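PDB 1TWU: hypothetical protein yycE from Bacillus subtilis, which is of unknown function but has the vicinal oxygen chelate (VOC) fold and is probably related to glyoxalases and fosfomycin resistance proteins. Local coordinates for residues I13-P18 with D124-V129; G49-L54 with D58-F63; D78-F83 with P111-G116; K97-G102 with V118-P123. One frame throughout, in Å; residues are numbered along the deposited sequence.

Contact 1 of 4, residues I13-P18 with D124-V129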
loop_
_atom_site.group_PDB
_atom_site.type_symbol
_atom_site.label_atom_id
_atom_site.label_comp_id
_atom_site.label_asym_id
_atom_site.label_seq_id
_atom_site.Cartn_x
_atom_site.Cartn_y
_atom_site.Cartn_z
ATOM N N ILE A 13 3.821 7.899 6.010
ATOM C CA ILE A 13 3.645 6.503 5.631
ATOM C C ILE A 13 3.911 6.370 4.138
ATOM O O ILE A 13 3.413 7.161 3.328
ATOM C CB ILE A 13 2.226 5.977 5.950
ATOM C CG1 ILE A 13 1.996 6.009 7.458
ATOM C CG2 ILE A 13 2.076 4.534 5.460
ATOM C CD1 ILE A 13 0.656 5.469 7.869
ATOM N N ARG A 14 4.714 5.372 3.789
ATOM C CA ARG A 14 5.083 5.121 2.409
ATOM C C ARG A 14 4.851 3.678 1.976
ATOM O O ARG A 14 5.157 2.738 2.714
ATOM C CB ARG A 14 6.563 5.470 2.193
ATOM C CG ARG A 14 7.106 5.058 0.824
ATOM C CD ARG A 14 8.595 5.318 0.685
ATOM N NE ARG A 14 8.901 6.747 0.644
ATOM C CZ ARG A 14 10.127 7.259 0.548
ATOM N NH1 ARG A 14 11.184 6.462 0.481
ATOM N NH2 ARG A 14 10.298 8.575 0.518
ATOM N N ILE A 15 4.288 3.521 0.781
ATOM C CA ILE A 15 4.069 2.210 0.175
ATOM C C ILE A 15 5.125 2.204 -0.922
ATOM O O ILE A 15 5.043 3.002 -1.861
ATOM C CB ILE A 15 2.691 2.097 -0.495
ATOM C CG1 ILE A 15 1.588 2.200 0.555
ATOM C CG2 ILE A 15 2.581 0.772 -1.229
ATOM C CD1 ILE A 15 1.567 1.036 1.532
ATOM N N ALA A 16 6.127 1.338 -0.792
ATOM C CA ALA A 16 7.205 1.261 -1.779
ATOM C C ALA A 16 7.128 -0.038 -2.563
ATOM O O ALA A 16 7.024 -1.115 -1.983
ATOM C CB ALA A 16 8.555 1.377 -1.092
ATOM N N ARG A 17 7.173 0.082 -3.886
ATOM C CA ARG A 17 7.108 -1.064 -4.786
ATOM C C ARG A 17 8.215 -0.994 -5.831
ATOM O O ARG A 17 8.571 0.084 -6.304
ATOM C CB ARG A 17 5.752 -1.104 -5.500
ATOM C CG ARG A 17 4.552 -1.262 -4.572
ATOM C CD ARG A 17 3.239 -0.988 -5.303
ATOM N NE ARG A 17 3.054 -1.857 -6.463
ATOM C CZ ARG A 17 2.660 -3.126 -6.399
ATOM N NH1 ARG A 17 2.397 -3.686 -5.221
ATOM N NH2 ARG A 17 2.534 -3.838 -7.516
ATOM N N PRO A 18 8.776 -2.151 -6.208
ATOM C CA PRO A 18 9.844 -2.224 -7.209
ATOM C C PRO A 18 9.286 -2.264 -8.634
ATOM O O PRO A 18 8.141 -2.659 -8.848
ATOM C CB PRO A 18 10.542 -3.519 -6.846
ATOM C CG PRO A 18 9.376 -4.388 -6.452
ATOM C CD PRO A 18 8.560 -3.465 -5.574
ATOM N N ASP A 124 2.492 -2.516 -14.144
ATOM C CA ASP A 124 3.017 -3.770 -13.621
ATOM C C ASP A 124 1.987 -4.728 -13.051
ATOM O O ASP A 124 2.332 -5.632 -12.289
ATOM C CB ASP A 124 4.107 -3.505 -12.579
ATOM C CG ASP A 124 5.358 -2.892 -13.190
ATOM O OD1 ASP A 124 5.782 -3.364 -14.270
ATOM O OD2 ASP A 124 5.921 -1.949 -12.590
ATOM N N GLY A 125 0.723 -4.524 -13.410
ATOM C CA GLY A 125 -0.324 -5.426 -12.967
ATOM C C GLY A 125 -0.943 -5.203 -11.608
ATOM O O GLY A 125 -1.690 -6.057 -11.129
ATOM N N TRP A 126 -0.624 -4.087 -10.962
ATOM C CA TRP A 126 -1.223 -3.803 -9.667
ATOM C C TRP A 126 -2.655 -3.395 -10.006
ATOM O O TRP A 126 -2.872 -2.665 -10.971
ATOM C CB TRP A 126 -0.480 -2.660 -8.963
ATOM C CG TRP A 126 -0.771 -2.578 -7.482
ATOM C CD1 TRP A 126 -1.318 -3.561 -6.689
ATOM C CD2 TRP A 126 -0.488 -1.476 -6.608
ATOM N NE1 TRP A 126 -1.390 -3.134 -5.386
ATOM C CE2 TRP A 126 -0.889 -1.860 -5.307
ATOM C CE3 TRP A 126 0.069 -0.203 -6.798
ATOM C CZ2 TRP A 126 -0.747 -1.014 -4.201
ATOM C CZ3 TRP A 126 0.212 0.635 -5.698
ATOM C CH2 TRP A 126 -0.196 0.225 -4.418
ATOM N N ARG A 127 -3.625 -3.892 -9.241
ATOM C CA ARG A 127 -5.034 -3.589 -9.483
ATOM C C ARG A 127 -5.460 -2.263 -8.838
ATOM O O ARG A 127 -5.559 -2.152 -7.616
ATOM C CB ARG A 127 -5.924 -4.726 -8.951
ATOM C CG ARG A 127 -5.744 -6.090 -9.633
ATOM C CD ARG A 127 -6.230 -6.067 -11.067
ATOM N NE ARG A 127 -5.968 -7.314 -11.789
ATOM C CZ ARG A 127 -6.814 -8.340 -11.880
ATOM N NH1 ARG A 127 -8.000 -8.300 -11.291
ATOM N NH2 ARG A 127 -6.482 -9.400 -12.599
ATOM N N ILE A 128 -5.704 -1.259 -9.672
ATOM C CA ILE A 128 -6.129 0.045 -9.181
ATOM C C ILE A 128 -7.661 0.097 -9.287
ATOM O O ILE A 128 -8.236 0.105 -10.382
ATOM C CB ILE A 128 -5.487 1.196 -10.008
ATOM C CG1 ILE A 128 -3.991 0.929 -10.209
ATOM C CG2 ILE A 128 -5.673 2.531 -9.287
ATOM C CD1 ILE A 128 -3.224 0.702 -8.924
ATOM N N VAL A 129 -8.321 0.124 -8.137
ATOM C CA VAL A 129 -9.774 0.141 -8.106
ATOM C C VAL A 129 -10.360 1.501 -7.752
ATOM O O VAL A 129 -9.865 2.212 -6.878
ATOM C CB VAL A 129 -10.309 -0.917 -7.102
ATOM C CG1 VAL A 129 -11.829 -1.053 -7.222
ATOM C CG2 VAL A 129 -9.628 -2.248 -7.358
HETATM O O HOH W 1 5.494 -1.542 -9.823
#
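Arg17 lays its guanidinium over one face of the Trp126 indole, the two planes only 7° from parallel. CZ of Arg17 sits 3.7 Å from the centroid of the five-membered ring of Trp126, 17° off the normal, which makes this a cation-pi stack. CD of Arg17 stands 3.6 Å from the centroid of the six-membered ring of Trp126 as a CH-pi partner, and NE of Arg17 lies 3.4 Å from CE3 of Trp126. The bend at chi3 (57°) makes this possible, turning the guanidinium down onto the indole. Ile15, two residues earlier on the same side of its strand, brings CG2 obliquely to within 4.3 Å of CH2 of Trp126.

A water joins the two segments at the far end, donating to Pro18 O at 3.0 Å and to OD2 of Asp124 at 2.8 Å. Further out, Gln21 and Thr19 bind the Asp124 carboxylate, while Asp122 OD1 accepts from Trp126 N, which probably fixes the backbone from which the indole projects. Tyr29 of helix 22-32 and Leu81 also pack on Trp126, and Phe63 on Arg17.

The contact ties strand 12-18, outermost in the N-terminal sheet within the chain but paired antiparallel with the second subunit, to the entry of strand 127-131. A long arginine and a wide indole suit a separation of 10.0 Å between Arg17 CA and Trp126 CA. The large pi surface probably offsets part of the cost of burying a cation, and the Asp124 carboxylate, too distant for a salt bridge, may add a modest attraction.

Contact 2 of 4, residues G49-L54 with D58-F63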
loop_
_atom_site.group_PDB
_atom_site.type_symbol
_atom_site.label_atom_id
_atom_site.label_comp_id
_atom_site.label_asym_id
_atom_site.label_seq_id
_atom_site.Cartn_x
_atom_site.Cartn_y
_atom_site.Cartn_z
ATOM N N GLY A 49 14.421 6.268 -8.394
ATOM C CA GLY A 49 13.079 6.190 -7.849
ATOM C C GLY A 49 12.309 7.485 -7.916
ATOM O O GLY A 49 12.873 8.550 -8.170
ATOM N N VAL A 50 11.007 7.389 -7.681
ATOM C CA VAL A 50 10.136 8.549 -7.724
ATOM C C VAL A 50 9.043 8.379 -6.674
ATOM O O VAL A 50 8.597 7.267 -6.408
ATOM C CB VAL A 50 9.515 8.706 -9.139
ATOM C CG1 VAL A 50 8.602 7.525 -9.448
ATOM C CG2 VAL A 50 8.772 10.018 -9.241
ATOM N N MET A 51 8.634 9.484 -6.060
ATOM C CA MET A 51 7.601 9.445 -5.038
ATOM C C MET A 51 6.379 10.245 -5.491
ATOM O O MET A 51 6.516 11.360 -5.989
ATOM C CB MET A 51 8.154 10.007 -3.717
ATOM C CG MET A 51 9.346 9.224 -3.127
ATOM S SD MET A 51 10.946 9.453 -3.949
ATOM C CE MET A 51 11.975 9.116 -2.610
ATOM N N PHE A 52 5.190 9.661 -5.330
ATOM C CA PHE A 52 3.930 10.308 -5.715
ATOM C C PHE A 52 3.035 10.535 -4.503
ATOM O O PHE A 52 2.817 9.624 -3.705
ATOM C CB PHE A 52 3.171 9.455 -6.740
ATOM C CG PHE A 52 3.899 9.279 -8.029
ATOM C CD1 PHE A 52 4.261 10.387 -8.793
ATOM C CD2 PHE A 52 4.260 8.011 -8.470
ATOM C CE1 PHE A 52 4.979 10.236 -9.977
ATOM C CE2 PHE A 52 4.979 7.849 -9.655
ATOM C CZ PHE A 52 5.339 8.965 -10.407
ATOM N N GLY A 53 2.515 11.750 -4.378
ATOM C CA GLY A 53 1.654 12.070 -3.254
ATOM C C GLY A 53 0.346 11.315 -3.317
ATOM O O GLY A 53 -0.150 11.005 -4.399
ATOM N N LEU A 54 -0.228 11.027 -2.157
ATOM C CA LEU A 54 -1.477 10.289 -2.116
ATOM C C LEU A 54 -2.479 10.890 -1.124
ATOM O O LEU A 54 -2.931 10.214 -0.200
ATOM C CB LEU A 54 -1.179 8.838 -1.752
ATOM C CG LEU A 54 -2.066 7.758 -2.353
ATOM C CD1 LEU A 54 -1.927 7.731 -3.872
ATOM C CD2 LEU A 54 -1.661 6.435 -1.748
ATOM N N ASP A 58 2.188 12.949 3.573
ATOM C CA ASP A 58 1.802 12.149 4.736
ATOM C C ASP A 58 1.639 10.688 4.354
ATOM O O ASP A 58 2.087 9.794 5.067
ATOM C CB ASP A 58 0.498 12.664 5.344
ATOM C CG ASP A 58 0.654 14.035 5.976
ATOM O OD1 ASP A 58 1.783 14.372 6.402
ATOM O OD2 ASP A 58 -0.353 14.771 6.063
ATOM N N TYR A 59 0.973 10.465 3.228
ATOM C CA TYR A 59 0.747 9.135 2.686
ATOM C C TYR A 59 1.138 9.237 1.224
ATOM O O TYR A 59 0.514 9.977 0.464
ATOM C CB TYR A 59 -0.729 8.732 2.781
ATOM C CG TYR A 59 -1.247 8.565 4.191
ATOM C CD1 TYR A 59 -1.735 9.657 4.914
ATOM C CD2 TYR A 59 -1.236 7.312 4.812
ATOM C CE1 TYR A 59 -2.199 9.501 6.219
ATOM C CE2 TYR A 59 -1.696 7.146 6.114
ATOM C CZ TYR A 59 -2.174 8.242 6.813
ATOM O OH TYR A 59 -2.617 8.077 8.112
ATOM N N HIS A 60 2.181 8.515 0.830
ATOM C CA HIS A 60 2.613 8.555 -0.556
ATOM C C HIS A 60 3.118 7.210 -1.051
ATOM O O HIS A 60 3.299 6.263 -0.275
ATOM C CB HIS A 60 3.703 9.621 -0.760
ATOM C CG HIS A 60 4.971 9.353 -0.008
ATOM N ND1 HIS A 60 5.193 9.816 1.272
ATOM C CD2 HIS A 60 6.079 8.651 -0.350
ATOM C CE1 HIS A 60 6.380 9.410 1.685
ATOM N NE2 HIS A 60 6.939 8.701 0.720
ATOM N N LEU A 61 3.335 7.141 -2.360
ATOM C CA LEU A 61 3.828 5.939 -3.011
ATOM C C LEU A 61 5.259 6.194 -3.452
ATOM O O LEU A 61 5.637 7.339 -3.707
ATOM C CB LEU A 61 3.000 5.627 -4.264
ATOM C CG LEU A 61 1.494 5.377 -4.177
ATOM C CD1 LEU A 61 0.924 5.148 -5.577
ATOM C CD2 LEU A 61 1.235 4.167 -3.295
ATOM N N GLU A 62 6.056 5.134 -3.516
ATOM C CA GLU A 62 7.419 5.236 -4.020
ATOM C C GLU A 62 7.652 4.059 -4.959
ATOM O O GLU A 62 7.258 2.932 -4.671
ATOM C CB GLU A 62 8.474 5.190 -2.914
ATOM C CG GLU A 62 9.880 5.144 -3.516
ATOM C CD GLU A 62 10.985 4.894 -2.510
ATOM O OE1 GLU A 62 10.755 4.150 -1.533
ATOM O OE2 GLU A 62 12.098 5.426 -2.715
ATOM N N PHE A 63 8.273 4.326 -6.097
ATOM C CA PHE A 63 8.583 3.270 -7.056
ATOM C C PHE A 63 10.079 3.325 -7.309
ATOM O O PHE A 63 10.644 4.401 -7.548
ATOM C CB PHE A 63 7.804 3.472 -8.361
ATOM C CG PHE A 63 6.336 3.164 -8.237
ATOM C CD1 PHE A 63 5.870 1.857 -8.383
ATOM C CD2 PHE A 63 5.422 4.175 -7.942
ATOM C CE1 PHE A 63 4.516 1.560 -8.239
ATOM C CE2 PHE A 63 4.062 3.891 -7.793
ATOM C CZ PHE A 63 3.606 2.582 -7.942
#
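Phe52 and Phe63 point to the same face of the hairpin, and CG anti to the carbonyl carbon in both (chi1 -63° and -73°) then swings their rings towards each other, the side chains crossing at about a right angle. They meet edge to edge, CD2 of Phe52 being 4.0 Å from CD2 of Phe63. Farther along this face, CD2 of Leu54 rests 4.0 Å from CD2 of Leu61, another meeting of apolar side chains.

Met51 and Glu62 lie alongside each other on the other face, CG of Met51 against the CB and CG methylenes of Glu62, and CE of Met51 comes 3.7 Å from OE2 of Glu62. The antiparallel backbones are joined by two reciprocal pairs of hydrogen bonds, Val50 with Phe63 and Phe52 with Leu61; Leu61 N to Phe52 O is 2.9 Å long and nearly straight at 170°. Leu54 N adds a weak bond to Tyr59 O. Gly49 CA, 3.0 Å from Phe63 O, suits this tight place.

Helix 22-32 packs on the aromatic face through Leu22, Ile25 and Glu30. Strand 12-18, whose Arg14 forms a salt bridge with Glu62, flanks strand 59-66, and strand 37-44 flanks strand 47-53.

Contact 3 of 4, residues D78-F83 with P111-G116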
loop_
_atom_site.group_PDB
_atom_site.type_symbol
_atom_site.label_atom_id
_atom_site.label_comp_id
_atom_site.label_asym_id
_atom_site.label_seq_id
_atom_site.Cartn_x
_atom_site.Cartn_y
_atom_site.Cartn_z
ATOM N N ASP A 78 -5.826 -10.169 -6.346
ATOM C CA ASP A 78 -6.452 -9.723 -5.106
ATOM C C ASP A 78 -5.629 -8.656 -4.378
ATOM O O ASP A 78 -5.975 -8.240 -3.271
ATOM C CB ASP A 78 -6.684 -10.904 -4.159
ATOM C CG ASP A 78 -7.787 -11.831 -4.634
ATOM O OD1 ASP A 78 -8.672 -11.372 -5.385
ATOM O OD2 ASP A 78 -7.780 -13.016 -4.234
ATOM N N SER A 79 -4.531 -8.233 -4.992
ATOM C CA SER A 79 -3.680 -7.204 -4.407
ATOM C C SER A 79 -4.144 -5.885 -5.035
ATOM O O SER A 79 -3.871 -5.607 -6.211
ATOM C CB SER A 79 -2.217 -7.488 -4.732
ATOM O OG SER A 79 -1.384 -6.709 -3.903
ATOM N N LEU A 80 -4.852 -5.085 -4.237
ATOM C CA LEU A 80 -5.442 -3.834 -4.698
ATOM C C LEU A 80 -4.995 -2.528 -4.034
ATOM O O LEU A 80 -4.413 -2.511 -2.945
ATOM C CB LEU A 80 -6.966 -3.905 -4.522
ATOM C CG LEU A 80 -7.940 -4.914 -5.148
ATOM C CD1 LEU A 80 -7.229 -5.991 -5.934
ATOM C CD2 LEU A 80 -8.802 -5.500 -4.030
ATOM N N LEU A 81 -5.297 -1.437 -4.732
ATOM C CA LEU A 81 -5.088 -0.073 -4.254
ATOM C C LEU A 81 -6.465 0.498 -4.581
ATOM O O LEU A 81 -6.797 0.698 -5.747
ATOM C CB LEU A 81 -4.011 0.684 -5.041
ATOM C CG LEU A 81 -3.973 2.184 -4.686
ATOM C CD1 LEU A 81 -3.788 2.357 -3.188
ATOM C CD2 LEU A 81 -2.851 2.889 -5.433
ATOM N N VAL A 82 -7.275 0.723 -3.556
ATOM C CA VAL A 82 -8.624 1.218 -3.772
ATOM C C VAL A 82 -8.845 2.702 -3.494
ATOM O O VAL A 82 -8.528 3.210 -2.415
ATOM C CB VAL A 82 -9.646 0.420 -2.930
ATOM C CG1 VAL A 82 -11.063 0.788 -3.356
ATOM C CG2 VAL A 82 -9.412 -1.073 -3.089
ATOM N N PHE A 83 -9.394 3.392 -4.488
ATOM C CA PHE A 83 -9.716 4.806 -4.372
ATOM C C PHE A 83 -11.235 4.887 -4.270
ATOM O O PHE A 83 -11.933 4.482 -5.198
ATOM C CB PHE A 83 -9.267 5.565 -5.619
ATOM C CG PHE A 83 -7.786 5.831 -5.681
ATOM C CD1 PHE A 83 -7.195 6.763 -4.829
ATOM C CD2 PHE A 83 -6.986 5.170 -6.614
ATOM C CE1 PHE A 83 -5.831 7.037 -4.910
ATOM C CE2 PHE A 83 -5.620 5.436 -6.701
ATOM C CZ PHE A 83 -5.041 6.373 -5.847
ATOM N N PRO A 111 -16.430 -10.420 -7.223
ATOM C CA PRO A 111 -17.527 -9.761 -7.940
ATOM C C PRO A 111 -18.025 -8.524 -7.191
ATOM O O PRO A 111 -18.758 -7.696 -7.737
ATOM C CB PRO A 111 -18.582 -10.862 -8.035
ATOM C CG PRO A 111 -18.337 -11.656 -6.790
ATOM C CD PRO A 111 -16.834 -11.760 -6.763
ATOM N N TYR A 112 -17.605 -8.415 -5.933
ATOM C CA TYR A 112 -17.969 -7.299 -5.074
ATOM C C TYR A 112 -17.497 -5.969 -5.657
ATOM O O TYR A 112 -18.289 -5.039 -5.817
ATOM C CB TYR A 112 -17.358 -7.488 -3.681
ATOM C CG TYR A 112 -17.481 -6.268 -2.802
ATOM C CD1 TYR A 112 -18.700 -5.918 -2.223
ATOM C CD2 TYR A 112 -16.388 -5.432 -2.593
ATOM C CE1 TYR A 112 -18.828 -4.759 -1.458
ATOM C CE2 TYR A 112 -16.502 -4.271 -1.834
ATOM C CZ TYR A 112 -17.723 -3.938 -1.271
ATOM O OH TYR A 112 -17.830 -2.781 -0.533
ATOM N N TRP A 113 -16.205 -5.876 -5.968
ATOM C CA TRP A 113 -15.653 -4.646 -6.523
ATOM C C TRP A 113 -16.226 -4.370 -7.905
ATOM O O TRP A 113 -16.022 -3.297 -8.478
ATOM C CB TRP A 113 -14.130 -4.733 -6.597
ATOM C CG TRP A 113 -13.495 -4.918 -5.265
ATOM C CD1 TRP A 113 -12.983 -6.074 -4.757
ATOM C CD2 TRP A 113 -13.336 -3.925 -4.245
ATOM N NE1 TRP A 113 -12.512 -5.863 -3.481
ATOM C CE2 TRP A 113 -12.719 -4.553 -3.142
ATOM C CE3 TRP A 113 -13.658 -2.564 -4.156
ATOM C CZ2 TRP A 113 -12.417 -3.867 -1.960
ATOM C CZ3 TRP A 113 -13.357 -1.882 -2.981
ATOM C CH2 TRP A 113 -12.742 -2.538 -1.898
ATOM N N SER A 114 -16.947 -5.351 -8.433
ATOM C CA SER A 114 -17.568 -5.229 -9.738
ATOM C C SER A 114 -18.877 -4.452 -9.613
ATOM O O SER A 114 -19.380 -3.899 -10.591
ATOM C CB SER A 114 -17.831 -6.615 -10.314
ATOM O OG SER A 114 -18.394 -6.509 -11.604
ATOM N N ASN A 115 -19.426 -4.420 -8.400
ATOM C CA ASN A 115 -20.664 -3.693 -8.138
ATOM C C ASN A 115 -20.343 -2.236 -7.842
ATOM O O ASN A 115 -20.061 -1.878 -6.699
ATOM C CB ASN A 115 -21.421 -4.281 -6.936
ATOM C CG ASN A 115 -22.133 -5.590 -7.260
ATOM O OD1 ASN A 115 -22.606 -5.798 -8.383
ATOM N ND2 ASN A 115 -22.233 -6.472 -6.264
ATOM N N GLY A 116 -20.384 -1.399 -8.872
ATOM C CA GLY A 116 -20.103 0.010 -8.672
ATOM C C GLY A 116 -18.629 0.342 -8.547
ATOM O O GLY A 116 -18.264 1.348 -7.929
#
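Trp113, on the short, weakly bonded helical turn that precedes strand 117-121, packs its indole against Leu80 and Val82 of strand 80-84, the first strand, outermost within the chain, of the C-terminal beta-alpha-beta-beta-beta module of the VOC fold. Being two residues apart, Leu80 and Val82 share a face of that strand. CG1 of Val82 approaches CZ3 of Trp113 to 3.5 Å. Its other methyl stands over the ring, CG2 of Val82 lying 4.2 Å from the centroid of the six-membered ring of Trp113 and 26° off the normal, a CH-pi contact. With chi1 at -170°, Val82 directs both methyls at the benzo part of the indole. Leu80 takes the other end: its CD2 comes in obliquely, 3.8 Å from NE1 of Trp113.

Tyr112 lies against the indole face opposite the one that receives Val82, its ring meeting the indole by an edge, with CD2 of Tyr112 3.7 Å above the plane of Trp113. The indole is thus held between an aliphatic strand surface and its own neighbour in the chain. Branched aliphatic residues suit the strand, and a tryptophan is long enough to span backbones whose nearest CA atoms, those of Val82 and Trp113, are 9.6 Å apart.

Trp113 also touches Met131, so it lies over the face of strand 127-131 that carries Val129 and Met131, while helix 88-100 lies against the other face of the sheet. Strand 80-84 adjoins strand 127-131 on one side and pairs antiparallel with a strand of the second subunit, whose Arg14 packs on Trp113.

Contact 4 of 4, residues K97-G102 with V118-P123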
loop_
_atom_site.group_PDB
_atom_site.type_symbol
_atom_site.label_atom_id
_atom_site.label_comp_id
_atom_site.label_asym_id
_atom_site.label_seq_id
_atom_site.Cartn_x
_atom_site.Cartn_y
_atom_site.Cartn_z
ATOM N N LYS A 97 -10.044 8.300 -18.876
ATOM C CA LYS A 97 -8.779 8.880 -19.304
ATOM C C LYS A 97 -7.689 7.802 -19.347
ATOM O O LYS A 97 -6.881 7.757 -20.272
ATOM C CB LYS A 97 -8.373 9.997 -18.336
ATOM C CG LYS A 97 -7.010 10.610 -18.628
ATOM C CD LYS A 97 -6.628 11.644 -17.582
ATOM C CE LYS A 97 -5.233 12.189 -17.837
ATOM N NZ LYS A 97 -4.818 13.198 -16.819
ATOM N N LEU A 98 -7.677 6.933 -18.339
ATOM C CA LEU A 98 -6.687 5.863 -18.254
ATOM C C LEU A 98 -6.845 4.835 -19.374
ATOM O O LEU A 98 -5.857 4.361 -19.931
ATOM C CB LEU A 98 -6.771 5.172 -16.884
ATOM C CG LEU A 98 -6.400 6.042 -15.670
ATOM C CD1 LEU A 98 -6.621 5.245 -14.399
ATOM C CD2 LEU A 98 -4.956 6.516 -15.769
ATOM N N LYS A 99 -8.086 4.488 -19.703
ATOM C CA LYS A 99 -8.338 3.522 -20.769
ATOM C C LYS A 99 -7.965 4.125 -22.126
ATOM O O LYS A 99 -7.452 3.430 -23.006
ATOM C CB LYS A 99 -9.813 3.092 -20.767
ATOM C CG LYS A 99 -10.259 2.434 -19.467
ATOM C CD LYS A 99 -11.689 1.950 -19.532
ATOM C CE LYS A 99 -11.825 0.769 -20.465
ATOM N NZ LYS A 99 -13.195 0.176 -20.421
ATOM N N HIS A 100 -8.211 5.422 -22.290
ATOM C CA HIS A 100 -7.879 6.095 -23.537
ATOM C C HIS A 100 -6.374 6.285 -23.667
ATOM O O HIS A 100 -5.855 6.486 -24.772
ATOM C CB HIS A 100 -8.612 7.433 -23.628
ATOM C CG HIS A 100 -10.092 7.286 -23.808
ATOM N ND1 HIS A 100 -10.923 8.347 -24.100
ATOM C CD2 HIS A 100 -10.893 6.192 -23.742
ATOM C CE1 HIS A 100 -12.167 7.915 -24.208
ATOM N NE2 HIS A 100 -12.176 6.610 -23.995
ATOM N N MET A 101 -5.674 6.212 -22.535
ATOM C CA MET A 101 -4.220 6.323 -22.530
ATOM C C MET A 101 -3.635 4.945 -22.855
ATOM O O MET A 101 -2.442 4.819 -23.116
ATOM C CB MET A 101 -3.706 6.818 -21.169
ATOM C CG MET A 101 -3.863 8.324 -20.961
ATOM S SD MET A 101 -3.323 8.859 -19.349
ATOM C CE MET A 101 -1.620 8.929 -19.619
ATOM N N GLY A 102 -4.483 3.917 -22.837
ATOM C CA GLY A 102 -4.025 2.576 -23.164
ATOM C C GLY A 102 -4.071 1.521 -22.068
ATOM O O GLY A 102 -3.752 0.360 -22.322
ATOM N N VAL A 118 -14.601 0.110 -10.714
ATOM C CA VAL A 118 -13.854 -0.108 -11.952
ATOM C C VAL A 118 -12.399 -0.408 -11.609
ATOM O O VAL A 118 -11.762 0.351 -10.881
ATOM C CB VAL A 118 -13.886 1.135 -12.868
ATOM C CG1 VAL A 118 -13.007 0.905 -14.094
ATOM C CG2 VAL A 118 -15.316 1.435 -13.292
ATOM N N THR A 119 -11.878 -1.512 -12.136
ATOM C CA THR A 119 -10.497 -1.908 -11.882
ATOM C C THR A 119 -9.631 -1.742 -13.126
ATOM O O THR A 119 -9.931 -2.290 -14.185
ATOM C CB THR A 119 -10.410 -3.377 -11.418
ATOM O OG1 THR A 119 -11.215 -3.556 -10.248
ATOM C CG2 THR A 119 -8.964 -3.749 -11.095
ATOM N N ILE A 120 -8.559 -0.967 -12.987
ATOM C CA ILE A 120 -7.624 -0.714 -14.082
ATOM C C ILE A 120 -6.267 -1.222 -13.621
ATOM O O ILE A 120 -5.868 -0.960 -12.487
ATOM C CB ILE A 120 -7.481 0.806 -14.374
ATOM C CG1 ILE A 120 -8.859 1.448 -14.617
ATOM C CG2 ILE A 120 -6.549 1.015 -15.550
ATOM C CD1 ILE A 120 -9.663 0.856 -15.760
ATOM N N GLU A 121 -5.558 -1.955 -14.472
ATOM C CA GLU A 121 -4.233 -2.440 -14.079
ATOM C C GLU A 121 -3.176 -1.392 -14.388
ATOM O O GLU A 121 -3.227 -0.744 -15.435
ATOM C CB GLU A 121 -3.861 -3.716 -14.820
ATOM C CG GLU A 121 -4.723 -4.904 -14.521
ATOM C CD GLU A 121 -4.122 -6.175 -15.088
ATOM O OE1 GLU A 121 -3.720 -6.164 -16.273
ATOM O OE2 GLU A 121 -4.053 -7.182 -14.349
ATOM N N ASP A 122 -2.220 -1.219 -13.481
ATOM C CA ASP A 122 -1.161 -0.251 -13.722
ATOM C C ASP A 122 -0.140 -0.980 -14.600
ATOM O O ASP A 122 -0.307 -2.169 -14.872
ATOM C CB ASP A 122 -0.593 0.272 -12.380
ATOM C CG ASP A 122 0.486 -0.618 -11.771
ATOM O OD1 ASP A 122 0.626 -1.804 -12.144
ATOM O OD2 ASP A 122 1.199 -0.110 -10.877
ATOM N N PRO A 123 0.908 -0.286 -15.074
ATOM C CA PRO A 123 1.908 -0.936 -15.929
ATOM C C PRO A 123 2.452 -2.294 -15.457
ATOM O O PRO A 123 2.825 -3.136 -16.282
ATOM C CB PRO A 123 3.004 0.123 -16.034
ATOM C CG PRO A 123 2.240 1.395 -15.942
ATOM C CD PRO A 123 1.273 1.118 -14.824
#
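No flat side chain takes part where Leu98 and Lys99 meet Ile120: there is no ring face or edge to fill, and the contact is made by aliphatic carbons alone. CD1 of Ile120 reaches CG of Lys99 at 4.1 Å, the two side chains crossing at about a right angle. The other branch, CG2 of Ile120, lies 4.4 Å from CB of Leu98. The two branches can address consecutive helix residues because chi1 of Ile120 (-54°) sets CG1 anti to the carbonyl carbon and CG2 anti to the backbone N.

Lysine suits this margin: the first part of its chain, at CG, rests on the isoleucine, and beyond a bend at chi3 (70°) NZ forms a salt bridge with Glu105. Leucine fits the inner position, being buried and touching Phe130 as well. Just past the contact the helix closes in a Schellman motif at Gly102, whose N bonds back to Lys99 O at 3.0 Å; its positive phi is one that glycine adopts easily.

Helix 88-100, the helix of the C-terminal beta-alpha-beta-beta-beta module of the VOC fold, lies on the sheet face that carries Ile120 and Phe130. Strand 117-121 runs between strands 127-131 and 105-106, and Tyr103, in the link from helix to sheet, also packs on Ile120.

How the contacts relate
Contacts 2, 3 and 4 each work inside one half of a duplicated alpha-beta arrangement, contact 2 in the N-terminal sheet and contacts 3 and 4 in the C-terminal one; contact 1 spans the halves and lies nearest the centre of the chain. Strands 12-18 and 59-66 bring contacts 1 and 2 side by side, while strand 127-131 adjoins the strands used by contacts 3 and 4. The chemistry follows position: backbone hydrogen bonds between paired strands in contact 2, a charged group stacked on an indole between the sheets in contact 1, and apolar packing in contacts 3 and 4. Contact 4 reaches the surface at Lys99; contacts 1 to 3 also meet the second subunit.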